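Local coordinates for protein HpuA (PDB 5EC6) that probably serves as an outer-membrane lipoprotein receptor that binds haemoglobin, in support of iron acquisition from the host, at residues R99-S104 and A189-Y194. Sequence-based numbering, arbitrary orientation.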
loop_
_atom_site.group_PDB
_atom_site.type_symbol
_atom_site.label_atom_id
_atom_site.label_comp_id
_atom_site.label_asym_id
_atom_site.label_seq_id
_atom_site.Cartn_x
_atom_site.Cartn_y
_atom_site.Cartn_z
ATOM N N ARG A 99 19.646 4.894 5.118
ATOM C CA ARG A 99 18.385 5.426 4.603
ATOM C C ARG A 99 17.389 5.442 5.746
ATOM O O ARG A 99 17.072 4.399 6.319
ATOM C CB ARG A 99 17.885 4.551 3.480
ATOM C CG ARG A 99 18.726 4.599 2.217
ATOM C CD ARG A 99 18.464 5.859 1.413
ATOM N NE ARG A 99 19.230 5.855 0.164
ATOM C CZ ARG A 99 20.547 6.071 0.069
ATOM N NH1 ARG A 99 21.288 6.339 1.146
ATOM N NH2 ARG A 99 21.130 6.027 -1.125
ATOM N N VAL A 100 16.946 6.619 6.136
ATOM C CA VAL A 100 15.985 6.732 7.217
ATOM C C VAL A 100 14.721 7.387 6.641
ATOM O O VAL A 100 14.786 8.469 6.054
ATOM C CB VAL A 100 16.517 7.563 8.386
ATOM C CG1 VAL A 100 15.466 7.719 9.466
ATOM C CG2 VAL A 100 17.786 6.933 8.984
ATOM N N LEU A 101 13.572 6.748 6.851
ATOM C CA LEU A 101 12.308 7.383 6.522
ATOM C C LEU A 101 11.924 8.333 7.625
ATOM O O LEU A 101 11.845 7.964 8.819
ATOM C CB LEU A 101 11.212 6.319 6.293
ATOM C CG LEU A 101 9.892 6.832 5.745
ATOM C CD1 LEU A 101 10.052 7.389 4.315
ATOM C CD2 LEU A 101 8.808 5.734 5.788
ATOM N N PRO A 102 11.674 9.617 7.282
ATOM C CA PRO A 102 11.202 10.512 8.348
ATOM C C PRO A 102 9.864 10.022 8.918
ATOM O O PRO A 102 9.105 9.400 8.171
ATOM C CB PRO A 102 11.008 11.831 7.625
ATOM C CG PRO A 102 11.858 11.744 6.405
ATOM C CD PRO A 102 11.823 10.300 5.991
ATOM N N ASN A 103 9.598 10.257 10.186
ATOM C CA ASN A 103 8.372 9.753 10.807
ATOM C C ASN A 103 7.156 10.658 10.697
ATOM O O ASN A 103 6.067 10.272 11.115
ATOM C CB ASN A 103 8.606 9.385 12.255
ATOM C CG ASN A 103 9.659 8.309 12.430
ATOM O OD1 ASN A 103 9.882 7.471 11.576
ATOM N ND2 ASN A 103 10.280 8.316 13.580
ATOM N N SER A 104 7.335 11.869 10.145
ATOM C CA SER A 104 6.255 12.844 9.980
ATOM C C SER A 104 6.421 13.511 8.633
ATOM O O SER A 104 7.569 13.767 8.196
ATOM C CB SER A 104 6.321 13.894 11.102
ATOM O OG SER A 104 5.234 14.782 11.026
ATOM N N ALA A 189 0.846 13.453 8.196
ATOM C CA ALA A 189 1.022 12.026 8.077
ATOM C C ALA A 189 2.181 11.548 8.929
ATOM O O ALA A 189 3.265 12.141 8.925
ATOM C CB ALA A 189 1.284 11.684 6.617
ATOM N N VAL A 190 1.975 10.451 9.650
ATOM C CA VAL A 190 3.001 9.905 10.494
ATOM C C VAL A 190 3.194 8.431 10.109
ATOM O O VAL A 190 2.232 7.733 9.785
ATOM C CB VAL A 190 2.691 10.072 11.991
ATOM C CG1 VAL A 190 2.761 11.558 12.355
ATOM C CG2 VAL A 190 1.341 9.531 12.412
ATOM N N THR A 191 4.439 8.021 10.107
ATOM C CA THR A 191 4.823 6.699 9.592
ATOM C C THR A 191 5.585 5.871 10.594
ATOM O O THR A 191 6.286 6.374 11.509
ATOM C CB THR A 191 5.561 6.808 8.262
ATOM O OG1 THR A 191 6.643 7.780 8.353
ATOM C CG2 THR A 191 4.610 7.195 7.157
ATOM N N SER A 192 5.458 4.551 10.443
ATOM C CA SER A 192 6.166 3.598 11.274
ATOM C C SER A 192 7.679 3.647 11.037
ATOM O O SER A 192 8.147 4.068 9.987
ATOM C CB SER A 192 5.630 2.184 11.002
ATOM O OG SER A 192 5.762 1.857 9.646
ATOM N N SER A 193 8.443 3.216 12.047
ATOM C CA SER A 193 9.907 3.390 12.005
ATOM C C SER A 193 10.525 2.577 10.926
ATOM O O SER A 193 10.237 1.362 10.765
ATOM C CB SER A 193 10.545 3.039 13.338
ATOM O OG SER A 193 10.046 3.889 14.349
ATOM N N TYR A 194 11.428 3.186 10.170
ATOM C CA TYR A 194 12.058 2.492 9.076
ATOM C C TYR A 194 13.405 3.096 8.822
ATOM O O TYR A 194 13.486 4.275 8.437
ATOM C CB TYR A 194 11.215 2.598 7.820
ATOM C CG TYR A 194 11.467 1.638 6.707
ATOM C CD1 TYR A 194 12.070 0.376 6.918
ATOM C CD2 TYR A 194 11.031 1.931 5.418
ATOM C CE1 TYR A 194 12.229 -0.510 5.885
ATOM C CE2 TYR A 194 11.200 1.059 4.372
ATOM C CZ TYR A 194 11.801 -0.175 4.593
ATOM O OH TYR A 194 11.926 -1.006 3.505
HETATM O O HOH W 1 12.021 6.021 10.647
HETATM O O HOH W 2 8.865 6.504 9.084
HETATM O O HOH W 3 11.868 5.969 14.490
#
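L101 and Y194 hold one end of this antiparallel pairing, T191 and N103 the other, and between them the two chains bow apart around water. L101 N donates to Y194 O at 2.9 Å, almost straight, while L101 CB packs 4.0 Å from Y194 CB. L101 CD2 reaches the edge of the Y194 ring, near its plane, and the leucine side chain crosses that of T191 at about a right angle. At the other end T191 N donates to N103 O from above the carbonyl plane, and V190 CA makes a CA-H contact with N103 O at 3.1 Å. The non-hydrogen-bonded pair S104–V190 then joins strands 104-109 and 188-191; past L101, strand 99-100 pairs with 195-196, so the hydrated bow interrupts two strand pairings of this beta-rich receptor.

The looser middle centres on N103. Its OD1 lies within hydrogen-bonding distance of two waters, which probably share their protons among several acceptors: one also meets L101 O and Y194 N, the other S192 O and T191 OG1, itself held by H105 NE2. ND2 donates to a third water that also bonds S193 OG, an oxygen gripped in addition by N228 ND2. Direct backbone bonds thus pin both ends, whereas solvent touching one amide bridges the gap.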